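PDB 2RBC: sugar kinase from Agrobacterium tumefaciens, which probably phosphorylates a sugar or related substrate with ATP as phosphate donor, as other carbohydrate kinases of the pfkB (ribokinase) family do. Local coordinates for residues A72-A75 / V76-M79; Y139-R142 / L143-K147; V194-L197 / E198-P202; L220-V223 / K224-L227; A274-I277 / F278-T281. All blocks are in the same frame, centred on the assembly; numbering follows the deposited sequence.

Contact 1. Residues A72-A75 / V76-M79; sequences AAYA and VHRM. With SO4 (sulfate ion), chain D.
Tyr74 CG lies anti to its backbone nitrogen (chi1 -177°), whereas Arg78 CG lies beside its nitrogen and anti to the carbonyl carbon. The arginine chain then bends at chi2 and again at chi3. This folds the arginine alongside the tyrosine, with both side chains pointing the same way. Arg78 CG stands 3.8 Å from the centroid of the Tyr74 ring, a CH-pi contact over one face. The next carbon, Arg78 CD, runs on to the phenol end and lies 3.5 Å from Tyr74 OH. The ring and guanidinium planes are nearly parallel, 7° apart.

The pair is an i to i+4 contact at the end of helix 68-78, in the alpha/beta fold of the ribokinase family. Arg78 N donates to Tyr74 O at 2.9 Å. The helix closes one step later with Met79 N on Ala75 O, also 2.9 Å. Met79, a selenomethionine, already leaves helical angles there. Its CG packs 3.0 Å from Ala75 O.

The guanidinium meets a sulfate at its edge. Arg78 NH2 to sulfate O1 is 2.9 Å and fairly straight (164°), whereas Arg78 NH1 to sulfate O2 is weak at 3.2 Å. The ion probably comes from the crystallisation liquor. Arg78 NE donates to Ala316 O, which helps fix the group's rotation. The Tyr74 ring also has a cation-pi partner in Arg313.

Contact 2. Residues Y139-R142 / L143-K147; sequences YDHR and LHEKK. With SO4 (sulfate ion), chain F.
Tyr139 and His144 meet rim to rim, with ring planes at 28° and neither ring over the other's face. His144 ND1 lies in the plane of the Tyr139 ring, at its edge, and is 2.6 Å from Tyr139 OH. This is a short hydrogen bond in which either could be the donor. Leu143 comes obliquely against the same tyrosine, with CD1 3.9 Å from Tyr139 CE1.

On the other side of the turn, Arg142 and Glu145 run side by side. The guanidinium and carboxylate planes are 82° apart, and the charged atoms do not meet: Arg142 NE is 5.9 Å from Glu145 OE2. Arg142 instead grips Asp140 side-on. Arg142 NH2 is 2.8 Å from Asp140 OD2 in a salt bridge, and Arg142 NE also bonds OD2, on its syn lone pair. Asp140 OD1 takes Arg142 N at 3.0 Å, which makes an Asx turn. A sulfate sits at the guanidinium edge through weak bonds.

The backbone turns in a short 3-10 segment, with Leu143 N on Asp140 O (3.0 Å) and His144 N on His141 O (3.1 Å). The region follows strand 133-138, an outermost strand, within this chain, of the four-stranded sheet, and leads toward helix 152-155. His144 meets the Trp167 ring just before helix 168-180.

Contact 3. Residues V194-L197 / E198-P202; sequences VETL and EGLAP. With SO4 (sulfate ion), chain E.
Glu198 lies along the carbonyl of Val194, one turn back on helix 194-200. This helix links parallel strands 185-189 and 206-210 in a beta-alpha-beta crossover. Glu198 N donates to Val194 O at 2.8 Å. The side chain then passes the same oxygen, with Glu198 CG 3.2 Å and Glu198 CD 3.5 Å from Val194 O. Its first torsion (chi1 -70°) places CG beside the backbone nitrogen, and the rest of the chain extends back toward the start of the helix.

The next two residues repeat the backbone bond. Gly199 N bonds Glu195 O at 2.8 Å, and Leu200 N bonds Thr196 O at 3.0 Å. Leu200 CD1 comes within 4.2 Å of Thr196 CG2.

A sulfate, probably from the crystallisation liquor, lies at the N-terminal end near Val194 N. The modelled distance there is too short to trust in detail. Arg216 NH1 of helix 211-218 also bonds the ion. The N-terminal amides of a helix would probably favour an anion at this end.

Farther out, the buried face is held by neighbouring helices. Leu197 packs on Ala213 of helix 211-218, and Leu200 packs on Ala171 and Leu172 of helix 168-180.

At the far end Leu197 O is shared by two amides. Ala201 N reaches it at 3.0 Å, and Leu200 N makes only a weak bond at 3.3 Å.

Contact 4. Residues L220-V223 / K224-L227; sequences LETV and KDML
Met226, a selenomethionine, runs back along Val223 to the carbonyls of Leu220 and Glu221. The site is the turn between helix 211-218 and helix 223-233, in the alpha/beta part of the ribokinase-like fold. CB of Met226 lies 3.3 Å from Val223 O. CG stands 4.1 Å from Leu220 CB, an apolar contact, and also passes Thr222 O. The selenium comes next, with Met226 SE 3.9 Å from Val223 CA and one methyl of that valine a little farther off. Beyond CG the chain is extended (chi2 173°), which carries the methyl to the incoming chain. There Met226 CE is 3.1 Å from Leu220 O and 3.4 Å from Glu221 O. Leu220 O is buried here and has no polar partner anywhere in the model. Met226 also packs on Ala214, Thr215 and Thr218 of helix 211-218.

The backbone is held by bonds from i+3 to i. Asp225 N donates to Thr222 O, and Met226 N donates to Val223 O at 2.8 Å. Both donors stand well above the carbonyl planes.

Val223 and Leu227 run side by side on the buried side, against Trp249 and Val241 of the sheet. The exposed side is polar. Lys224 bends at its last torsion, and its NZ makes a salt bridge with Asp225 OD1 at 2.8 Å. The other oxygen, Asp225 OD2, is joined through a water to the incoming chain. That water accepts from Thr222 N at 3.2 Å.

Contact 5. Residues A274-I277 / F278-T281; sequences AGDI and FHGT
Ile277 O accepts twice from Thr281, one turn on. Thr281 OG1 donates to it at 2.8 Å and Thr281 N at 3.1 Å, from opposite faces of the carbonyl plane. The hydroxyl can do this because its chi1 of -60° puts OG1 beside the backbone nitrogen. Such a return to the i-4 carbonyl is common for threonine within helices. The helix is 274-287, and its first turn carries the A-G-D sequence of the second pfkB signature, which lies at the active site in relatives.

Gly275 O accepts from His279 N at 2.8 Å, and the imidazole lies with one face over the same oxygen. His279 ND1 is only 2.9 Å from Gly275 O, yet the angle rules out a hydrogen bond. The ring instead offers its edge to a water. This water lies 3.1 Å from His279 ND1 and 3.0 Å from Asp276 OD1, and so sits between the two side chains. Both residues also touch Asp188 of strand 185-189.

Ile277 rests on Ala75 of helix 68-78. Phe278 swings anti to its nitrogen (chi1 -173°), and its ring leads away to Ser299 and Ser300 of helix 292-307. A bound 1,2-ethanediol lies against it, probably from the crystallisation liquor. At the ring's root, Phe278 CB sits 3.3 Å from Gly275 O.

How the contacts relate
Contacts 1 and 5 are the buried pair. Their helices pack directly, with Val76 CG2 3.3 Å from Gly280 O and Met79 CE 3.5 Å from Thr281 CG2. Small residues and methyl groups meet at this interface. Contacts 2, 3 and 4 are partly buried and lie farther from the chain centre. Contacts 3 and 4 both pack on helix 211-218 but do not touch, with nearest atoms about 10 Å apart. Salt bridges occur in contacts 2 and 4. Sulfates bind at contacts 1, 2 and 3. Arginine side chains hold the first two, and the third lies at a helix N terminus, where Arg216 also binds it. Contact 2 alone lies wholly in a loop.

Contact 1. Residues A72-A75 / V76-M79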
loop_
_atom_site.group_PDB
_atom_site.type_symbol
_atom_site.label_atom_id
_atom_site.label_comp_id
_atom_site.label_asym_id
_atom_site.label_seq_id
_atom_site.Cartn_x
_atom_site.Cartn_y
_atom_site.Cartn_z
ATOM N N ALA A 72 -2.534 -7.748 -19.396
ATOM C CA ALA A 72 -2.672 -8.219 -20.769
ATOM C C ALA A 72 -2.071 -9.621 -20.861
ATOM O O ALA A 72 -2.683 -10.522 -21.437
ATOM C CB ALA A 72 -1.953 -7.247 -21.785
ATOM N N ALA A 73 -0.880 -9.805 -20.295
ATOM C CA ALA A 73 -0.265 -11.118 -20.242
ATOM C C ALA A 73 -1.146 -12.160 -19.529
ATOM O O ALA A 73 -1.277 -13.273 -19.985
ATOM C CB ALA A 73 1.171 -11.061 -19.625
ATOM N N TYR A 74 -1.680 -11.795 -18.357
ATOM C CA TYR A 74 -2.597 -12.644 -17.650
ATOM C C TYR A 74 -3.806 -13.019 -18.513
ATOM O O TYR A 74 -4.206 -14.169 -18.556
ATOM C CB TYR A 74 -3.020 -11.976 -16.356
ATOM C CG TYR A 74 -3.928 -12.820 -15.505
ATOM C CD1 TYR A 74 -3.507 -14.045 -15.017
ATOM C CD2 TYR A 74 -5.199 -12.398 -15.199
ATOM C CE1 TYR A 74 -4.332 -14.838 -14.254
ATOM C CE2 TYR A 74 -6.034 -13.170 -14.393
ATOM C CZ TYR A 74 -5.599 -14.398 -13.941
ATOM O OH TYR A 74 -6.424 -15.168 -13.139
ATOM N N ALA A 75 -4.363 -12.060 -19.223
ATOM C CA ALA A 75 -5.479 -12.320 -20.142
ATOM C C ALA A 75 -5.105 -13.294 -21.257
ATOM O O ALA A 75 -5.887 -14.178 -21.601
ATOM C CB ALA A 75 -6.010 -11.005 -20.719
ATOM N N VAL A 76 -3.909 -13.153 -21.824
ATOM C CA VAL A 76 -3.446 -14.111 -22.825
ATOM C C VAL A 76 -3.494 -15.535 -22.272
ATOM O O VAL A 76 -4.004 -16.439 -22.935
ATOM C CB VAL A 76 -2.017 -13.774 -23.364
ATOM C CG1 VAL A 76 -1.470 -14.972 -24.213
ATOM C CG2 VAL A 76 -2.064 -12.482 -24.198
ATOM N N HIS A 77 -2.936 -15.729 -21.077
ATOM C CA HIS A 77 -2.959 -17.009 -20.397
ATOM C C HIS A 77 -4.387 -17.527 -20.164
ATOM O O HIS A 77 -4.723 -18.661 -20.526
ATOM C CB HIS A 77 -2.243 -16.886 -19.051
ATOM C CG HIS A 77 -2.520 -18.014 -18.126
ATOM N ND1 HIS A 77 -2.041 -19.290 -18.346
ATOM C CD2 HIS A 77 -3.217 -18.061 -16.971
ATOM C CE1 HIS A 77 -2.442 -20.068 -17.356
ATOM N NE2 HIS A 77 -3.167 -19.345 -16.518
ATOM N N ARG A 78 -5.225 -16.676 -19.597
ATOM C CA ARG A 78 -6.587 -17.068 -19.257
ATOM C C ARG A 78 -7.376 -17.465 -20.501
ATOM O O ARG A 78 -8.237 -18.344 -20.432
ATOM C CB ARG A 78 -7.315 -15.942 -18.563
ATOM C CG ARG A 78 -6.778 -15.624 -17.163
ATOM C CD ARG A 78 -7.156 -16.711 -16.186
ATOM N NE ARG A 78 -8.573 -16.615 -15.845
ATOM C CZ ARG A 78 -9.240 -17.494 -15.116
ATOM N NH1 ARG A 78 -8.654 -18.589 -14.680
ATOM N NH2 ARG A 78 -10.530 -17.305 -14.867
HETATM N N MSE A 79 -7.051 -16.813 -21.617
HETATM C CA MSE A 79 -7.735 -17.032 -22.890
HETATM C C MSE A 79 -7.139 -18.155 -23.741
HETATM O O MSE A 79 -7.531 -18.340 -24.888
HETATM C CB MSE A 79 -7.746 -15.747 -23.677
HETATM C CG MSE A 79 -8.517 -14.618 -23.021
HETATM SE SE MSE A 79 -10.432 -15.002 -22.734
HETATM C CE MSE A 79 -11.100 -14.548 -24.521
HETATM S S SO4 D . -10.767 -20.514 -12.651
HETATM O O1 SO4 D . -11.500 -19.328 -13.099
HETATM O O2 SO4 D . -9.490 -20.125 -12.048
HETATM O O3 SO4 D . -11.515 -21.167 -11.576
HETATM O O4 SO4 D . -10.592 -21.420 -13.796
#

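Contact 2. Residues Y139-R142 / L143-K147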
loop_
_atom_site.group_PDB
_atom_site.type_symbol
_atom_site.label_atom_id
_atom_site.label_comp_id
_atom_site.label_asym_id
_atom_site.label_seq_id
_atom_site.Cartn_x
_atom_site.Cartn_y
_atom_site.Cartn_z
ATOM N N TYR A 139 6.153 5.286 -8.803
ATOM C CA TYR A 139 6.907 4.836 -9.964
ATOM C C TYR A 139 8.317 5.440 -9.925
ATOM O O TYR A 139 8.467 6.645 -9.834
ATOM C CB TYR A 139 6.195 5.222 -11.271
ATOM C CG TYR A 139 7.043 4.945 -12.483
ATOM C CD1 TYR A 139 7.396 3.649 -12.826
ATOM C CD2 TYR A 139 7.544 5.975 -13.257
ATOM C CE1 TYR A 139 8.212 3.382 -13.904
ATOM C CE2 TYR A 139 8.359 5.710 -14.366
ATOM C CZ TYR A 139 8.673 4.412 -14.683
ATOM O OH TYR A 139 9.483 4.180 -15.764
ATOM N N ASP A 140 9.337 4.601 -9.986
ATOM C CA ASP A 140 10.728 5.022 -10.087
ATOM C C ASP A 140 11.210 4.906 -11.544
ATOM O O ASP A 140 11.385 3.803 -12.042
ATOM C CB ASP A 140 11.547 4.100 -9.184
ATOM C CG ASP A 140 13.014 4.435 -9.144
ATOM O OD1 ASP A 140 13.470 5.380 -9.846
ATOM O OD2 ASP A 140 13.713 3.723 -8.377
ATOM N N HIS A 141 11.456 6.034 -12.213
ATOM C CA HIS A 141 11.941 6.018 -13.616
ATOM C C HIS A 141 13.202 5.159 -13.823
ATOM O O HIS A 141 13.466 4.691 -14.910
ATOM C CB HIS A 141 12.231 7.436 -14.090
ATOM C CG HIS A 141 13.428 8.045 -13.416
ATOM N ND1 HIS A 141 13.327 8.853 -12.298
ATOM C CD2 HIS A 141 14.756 7.920 -13.669
ATOM C CE1 HIS A 141 14.538 9.217 -11.908
ATOM N NE2 HIS A 141 15.424 8.655 -12.716
ATOM N N ARG A 142 13.989 4.968 -12.780
ATOM C CA ARG A 142 15.204 4.157 -12.882
ATOM C C ARG A 142 14.921 2.719 -13.280
ATOM O O ARG A 142 15.817 2.010 -13.724
ATOM C CB ARG A 142 15.953 4.141 -11.577
ATOM C CG ARG A 142 16.527 5.501 -11.169
ATOM C CD ARG A 142 17.214 5.432 -9.807
ATOM N NE ARG A 142 16.301 5.020 -8.753
ATOM C CZ ARG A 142 16.558 5.098 -7.450
ATOM N NH1 ARG A 142 17.727 5.586 -7.008
ATOM N NH2 ARG A 142 15.637 4.686 -6.574
ATOM N N LEU A 143 13.678 2.279 -13.118
ATOM C CA LEU A 143 13.278 0.965 -13.589
ATOM C C LEU A 143 13.638 0.741 -15.079
ATOM O O LEU A 143 14.038 -0.352 -15.474
ATOM C CB LEU A 143 11.773 0.771 -13.355
ATOM C CG LEU A 143 11.353 0.446 -11.915
ATOM C CD1 LEU A 143 9.843 0.520 -11.799
ATOM C CD2 LEU A 143 11.884 -0.916 -11.521
ATOM N N HIS A 144 13.492 1.795 -15.873
ATOM C CA HIS A 144 13.488 1.714 -17.334
ATOM C C HIS A 144 14.574 2.556 -17.965
ATOM O O HIS A 144 14.445 2.977 -19.114
ATOM C CB HIS A 144 12.114 2.165 -17.860
ATOM C CG HIS A 144 10.990 1.313 -17.373
ATOM N ND1 HIS A 144 9.862 1.834 -16.784
ATOM C CD2 HIS A 144 10.865 -0.027 -17.309
ATOM C CE1 HIS A 144 9.069 0.850 -16.414
ATOM N NE2 HIS A 144 9.652 -0.293 -16.723
ATOM N N GLU A 145 15.661 2.780 -17.251
ATOM C CA GLU A 145 16.730 3.649 -17.749
ATOM C C GLU A 145 17.870 2.878 -18.448
ATOM O O GLU A 145 18.799 3.486 -19.003
ATOM C CB GLU A 145 17.299 4.485 -16.599
ATOM C CG GLU A 145 18.180 3.705 -15.626
ATOM C CD GLU A 145 18.732 4.575 -14.481
ATOM O OE1 GLU A 145 18.440 5.814 -14.427
ATOM O OE2 GLU A 145 19.464 4.002 -13.627
ATOM N N LYS A 146 17.825 1.552 -18.386
ATOM C CA LYS A 146 18.862 0.730 -18.954
ATOM C C LYS A 146 18.310 -0.024 -20.149
ATOM O O LYS A 146 17.120 -0.348 -20.244
ATOM C CB LYS A 146 19.390 -0.223 -17.902
ATOM C CG LYS A 146 20.756 -0.769 -18.159
ATOM C CD LYS A 146 21.445 -1.111 -16.816
ATOM C CE LYS A 146 22.496 -2.250 -16.943
ATOM N NZ LYS A 146 23.371 -2.143 -18.176
ATOM N N LYS A 147 19.207 -0.291 -21.085
ATOM C CA LYS A 147 18.811 -0.908 -22.324
ATOM C C LYS A 147 18.574 -2.403 -22.111
ATOM O O LYS A 147 19.416 -3.084 -21.547
ATOM C CB LYS A 147 19.887 -0.643 -23.379
ATOM C CG LYS A 147 19.940 0.833 -23.809
ATOM C CD LYS A 147 20.412 0.940 -25.262
ATOM C CE LYS A 147 20.989 2.331 -25.598
ATOM N NZ LYS A 147 21.328 2.465 -27.077
HETATM S S SO4 F . 16.321 5.572 -3.005
HETATM O O1 SO4 F . 15.076 6.145 -3.525
HETATM O O2 SO4 F . 17.482 6.243 -3.590
HETATM O O3 SO4 F . 16.359 5.736 -1.556
HETATM O O4 SO4 F . 16.376 4.147 -3.321
#

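Contact 3. Residues V194-L197 / E198-P202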
loop_
_atom_site.group_PDB
_atom_site.type_symbol
_atom_site.label_atom_id
_atom_site.label_comp_id
_atom_site.label_asym_id
_atom_site.label_seq_id
_atom_site.Cartn_x
_atom_site.Cartn_y
_atom_site.Cartn_z
ATOM N N VAL A 194 2.096 12.873 -25.647
ATOM C CA VAL A 194 1.797 12.747 -27.076
ATOM C C VAL A 194 3.014 12.327 -27.850
ATOM O O VAL A 194 2.900 11.593 -28.792
ATOM C CB VAL A 194 1.245 14.038 -27.756
ATOM C CG1 VAL A 194 -0.240 14.183 -27.497
ATOM C CG2 VAL A 194 2.029 15.266 -27.325
ATOM N N GLU A 195 4.162 12.829 -27.415
ATOM C CA GLU A 195 5.453 12.486 -27.969
ATOM C C GLU A 195 5.653 10.975 -27.969
ATOM O O GLU A 195 6.060 10.390 -28.971
ATOM C CB GLU A 195 6.559 13.133 -27.121
ATOM C CG GLU A 195 6.683 14.659 -27.264
ATOM C CD GLU A 195 5.515 15.461 -26.667
ATOM O OE1 GLU A 195 4.850 14.968 -25.734
ATOM O OE2 GLU A 195 5.280 16.605 -27.146
ATOM N N THR A 196 5.348 10.359 -26.831
ATOM C CA THR A 196 5.524 8.920 -26.623
ATOM C C THR A 196 4.614 8.117 -27.573
ATOM O O THR A 196 5.073 7.212 -28.277
ATOM C CB THR A 196 5.245 8.550 -25.167
ATOM O OG1 THR A 196 6.265 9.142 -24.355
ATOM C CG2 THR A 196 5.230 7.039 -24.952
ATOM N N LEU A 197 3.337 8.481 -27.603
ATOM C CA LEU A 197 2.354 7.875 -28.511
ATOM C C LEU A 197 2.785 8.052 -29.966
ATOM O O LEU A 197 2.730 7.108 -30.740
ATOM C CB LEU A 197 0.954 8.473 -28.275
ATOM C CG LEU A 197 0.196 8.023 -27.026
ATOM C CD1 LEU A 197 -1.032 8.904 -26.737
ATOM C CD2 LEU A 197 -0.188 6.578 -27.170
ATOM N N GLU A 198 3.245 9.250 -30.325
ATOM C CA GLU A 198 3.652 9.537 -31.708
ATOM C C GLU A 198 4.913 8.799 -32.070
ATOM O O GLU A 198 5.107 8.472 -33.217
ATOM C CB GLU A 198 3.837 11.048 -31.932
ATOM C CG GLU A 198 2.517 11.819 -31.917
ATOM C CD GLU A 198 2.682 13.349 -31.843
ATOM O OE1 GLU A 198 3.753 13.870 -31.414
ATOM O OE2 GLU A 198 1.706 14.025 -32.238
ATOM N N GLY A 199 5.768 8.534 -31.083
ATOM C CA GLY A 199 6.972 7.737 -31.317
ATOM C C GLY A 199 6.718 6.250 -31.529
ATOM O O GLY A 199 7.384 5.600 -32.317
ATOM N N LEU A 200 5.738 5.701 -30.837
ATOM C CA LEU A 200 5.481 4.287 -30.924
ATOM C C LEU A 200 4.539 3.888 -32.065
ATOM O O LEU A 200 4.672 2.802 -32.647
ATOM C CB LEU A 200 4.935 3.786 -29.571
ATOM C CG LEU A 200 5.937 3.764 -28.401
ATOM C CD1 LEU A 200 5.227 3.398 -27.135
ATOM C CD2 LEU A 200 7.119 2.800 -28.673
ATOM N N ALA A 201 3.528 4.711 -32.322
ATOM C CA ALA A 201 2.497 4.411 -33.320
ATOM C C ALA A 201 3.045 3.994 -34.699
ATOM O O ALA A 201 2.584 3.006 -35.290
ATOM C CB ALA A 201 1.512 5.647 -33.431
ATOM N N PRO A 202 4.060 4.712 -35.224
ATOM C CA PRO A 202 4.568 4.323 -36.551
ATOM C C PRO A 202 5.217 2.933 -36.634
ATOM O O PRO A 202 5.306 2.396 -37.739
ATOM C CB PRO A 202 5.605 5.413 -36.863
ATOM C CG PRO A 202 5.191 6.576 -36.000
ATOM C CD PRO A 202 4.726 5.936 -34.746
HETATM S S SO4 E . 1.418 15.919 -23.697
HETATM O O1 SO4 E . 0.412 16.932 -24.017
HETATM O O2 SO4 E . 2.742 16.340 -24.158
HETATM O O3 SO4 E . 1.444 15.663 -22.254
HETATM O O4 SO4 E . 1.060 14.701 -24.401
#

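Contact 4. Residues L220-V223 / K224-L227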
loop_
_atom_site.group_PDB
_atom_site.type_symbol
_atom_site.label_atom_id
_atom_site.label_comp_id
_atom_site.label_asym_id
_atom_site.label_seq_id
_atom_site.Cartn_x
_atom_site.Cartn_y
_atom_site.Cartn_z
ATOM N N LEU A 220 -9.830 15.717 -30.809
ATOM C CA LEU A 220 -11.268 15.700 -31.063
ATOM C C LEU A 220 -12.005 15.096 -29.889
ATOM O O LEU A 220 -11.419 14.481 -29.013
ATOM C CB LEU A 220 -11.600 14.930 -32.342
ATOM C CG LEU A 220 -10.907 15.445 -33.607
ATOM C CD1 LEU A 220 -11.254 14.596 -34.801
ATOM C CD2 LEU A 220 -11.247 16.891 -33.880
ATOM N N GLU A 221 -13.313 15.245 -29.888
ATOM C CA GLU A 221 -14.092 14.911 -28.704
ATOM C C GLU A 221 -14.798 13.562 -28.820
ATOM O O GLU A 221 -14.869 12.828 -27.855
ATOM C CB GLU A 221 -15.107 16.016 -28.469
ATOM C CG GLU A 221 -15.859 15.929 -27.152
ATOM C CD GLU A 221 -16.925 17.038 -27.041
ATOM O OE1 GLU A 221 -16.872 18.028 -27.842
ATOM O OE2 GLU A 221 -17.818 16.911 -26.152
ATOM N N THR A 222 -15.314 13.251 -30.000
ATOM C CA THR A 222 -16.171 12.089 -30.192
ATOM C C THR A 222 -15.398 10.996 -30.899
ATOM O O THR A 222 -14.773 11.251 -31.916
ATOM C CB THR A 222 -17.375 12.475 -31.029
ATOM O OG1 THR A 222 -18.144 13.454 -30.309
ATOM C CG2 THR A 222 -18.231 11.270 -31.328
ATOM N N VAL A 223 -15.463 9.785 -30.364
ATOM C CA VAL A 223 -14.605 8.715 -30.803
ATOM C C VAL A 223 -14.768 8.417 -32.288
ATOM O O VAL A 223 -13.766 8.300 -32.987
ATOM C CB VAL A 223 -14.781 7.431 -29.964
ATOM C CG1 VAL A 223 -14.161 6.277 -30.682
ATOM C CG2 VAL A 223 -14.148 7.638 -28.579
ATOM N N LYS A 224 -16.004 8.389 -32.787
ATOM C CA LYS A 224 -16.206 8.065 -34.201
ATOM C C LYS A 224 -15.498 9.058 -35.122
ATOM O O LYS A 224 -15.139 8.693 -36.243
ATOM C CB LYS A 224 -17.692 8.035 -34.580
ATOM C CG LYS A 224 -18.384 9.353 -34.394
ATOM C CD LYS A 224 -19.536 9.591 -35.351
ATOM C CE LYS A 224 -20.139 11.054 -35.166
ATOM N NZ LYS A 224 -19.747 12.001 -36.288
ATOM N N ASP A 225 -15.359 10.310 -34.664
ATOM C CA ASP A 225 -14.667 11.363 -35.419
ATOM C C ASP A 225 -13.146 11.226 -35.386
ATOM O O ASP A 225 -12.441 11.891 -36.143
ATOM C CB ASP A 225 -14.981 12.728 -34.839
ATOM C CG ASP A 225 -16.423 13.147 -35.069
ATOM O OD1 ASP A 225 -17.061 12.686 -36.060
ATOM O OD2 ASP A 225 -16.874 13.976 -34.265
HETATM N N MSE A 226 -12.642 10.395 -34.499
HETATM C CA MSE A 226 -11.197 10.240 -34.371
HETATM C C MSE A 226 -10.646 9.223 -35.363
HETATM O O MSE A 226 -9.514 9.329 -35.783
HETATM C CB MSE A 226 -10.837 9.833 -32.952
HETATM C CG MSE A 226 -11.294 10.839 -31.930
HETATM SE SE MSE A 226 -10.990 10.134 -30.144
HETATM C CE MSE A 226 -12.094 11.458 -29.188
ATOM N N LEU A 227 -11.465 8.257 -35.752
ATOM C CA LEU A 227 -11.001 7.201 -36.627
ATOM C C LEU A 227 -10.596 7.708 -38.027
ATOM O O LEU A 227 -9.582 7.240 -38.572
ATOM C CB LEU A 227 -12.009 6.036 -36.690
ATOM C CG LEU A 227 -11.857 4.986 -35.577
ATOM C CD1 LEU A 227 -10.495 4.360 -35.712
ATOM C CD2 LEU A 227 -12.001 5.553 -34.197
HETATM O O HOH W 1 -15.559 15.236 -32.545
#

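Contact 5. Residues A274-I277 / F278-T281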
loop_
_atom_site.group_PDB
_atom_site.type_symbol
_atom_site.label_atom_id
_atom_site.label_comp_id
_atom_site.label_asym_id
_atom_site.label_seq_id
_atom_site.Cartn_x
_atom_site.Cartn_y
_atom_site.Cartn_z
ATOM N N ALA A 274 -9.812 -3.483 -17.412
ATOM C CA ALA A 274 -10.750 -3.915 -18.457
ATOM C C ALA A 274 -10.071 -3.821 -19.823
ATOM O O ALA A 274 -10.047 -4.774 -20.589
ATOM C CB ALA A 274 -12.040 -3.075 -18.414
ATOM N N GLY A 275 -9.457 -2.671 -20.076
ATOM C CA GLY A 275 -8.707 -2.410 -21.332
ATOM C C GLY A 275 -7.564 -3.374 -21.529
ATOM O O GLY A 275 -7.320 -3.848 -22.625
ATOM N N ASP A 276 -6.882 -3.714 -20.448
ATOM C CA ASP A 276 -5.812 -4.715 -20.497
ATOM C C ASP A 276 -6.292 -6.114 -20.876
ATOM O O ASP A 276 -5.650 -6.839 -21.652
ATOM C CB ASP A 276 -5.098 -4.797 -19.152
ATOM C CG ASP A 276 -4.579 -3.445 -18.680
ATOM O OD1 ASP A 276 -4.164 -2.660 -19.558
ATOM O OD2 ASP A 276 -4.577 -3.179 -17.455
ATOM N N ILE A 277 -7.419 -6.511 -20.319
ATOM C CA ILE A 277 -7.990 -7.790 -20.698
ATOM C C ILE A 277 -8.353 -7.743 -22.180
ATOM O O ILE A 277 -8.147 -8.729 -22.902
ATOM C CB ILE A 277 -9.197 -8.166 -19.795
ATOM C CG1 ILE A 277 -8.746 -8.846 -18.490
ATOM C CG2 ILE A 277 -10.168 -9.123 -20.536
ATOM C CD1 ILE A 277 -7.544 -8.213 -17.699
ATOM N N PHE A 278 -8.925 -6.623 -22.629
ATOM C CA PHE A 278 -9.228 -6.411 -24.046
ATOM C C PHE A 278 -7.980 -6.593 -24.897
ATOM O O PHE A 278 -7.999 -7.349 -25.840
ATOM C CB PHE A 278 -9.858 -5.013 -24.314
ATOM C CG PHE A 278 -10.358 -4.790 -25.748
ATOM C CD1 PHE A 278 -9.466 -4.591 -26.802
ATOM C CD2 PHE A 278 -11.738 -4.748 -26.032
ATOM C CE1 PHE A 278 -9.925 -4.413 -28.103
ATOM C CE2 PHE A 278 -12.219 -4.553 -27.343
ATOM C CZ PHE A 278 -11.318 -4.391 -28.374
ATOM N N HIS A 279 -6.902 -5.895 -24.549
ATOM C CA HIS A 279 -5.679 -5.908 -25.370
ATOM C C HIS A 279 -5.012 -7.272 -25.467
ATOM O O HIS A 279 -4.563 -7.689 -26.543
ATOM C CB HIS A 279 -4.679 -4.883 -24.824
ATOM C CG HIS A 279 -5.209 -3.491 -24.846
ATOM N ND1 HIS A 279 -4.986 -2.598 -23.825
ATOM C CD2 HIS A 279 -6.005 -2.854 -25.737
ATOM C CE1 HIS A 279 -5.636 -1.467 -24.084
ATOM N NE2 HIS A 279 -6.252 -1.593 -25.242
ATOM N N GLY A 280 -4.935 -7.960 -24.343
ATOM C CA GLY A 280 -4.338 -9.279 -24.304
ATOM C C GLY A 280 -5.157 -10.252 -25.143
ATOM O O GLY A 280 -4.585 -11.048 -25.864
ATOM N N THR A 281 -6.487 -10.206 -25.030
ATOM C CA THR A 281 -7.362 -11.077 -25.828
ATOM C C THR A 281 -7.167 -10.778 -27.305
ATOM O O THR A 281 -7.085 -11.683 -28.144
ATOM C CB THR A 281 -8.866 -10.870 -25.413
ATOM O OG1 THR A 281 -9.034 -11.196 -24.017
ATOM C CG2 THR A 281 -9.790 -11.752 -26.228
HETATM O O HOH W 2 -2.748 -3.674 -22.022
#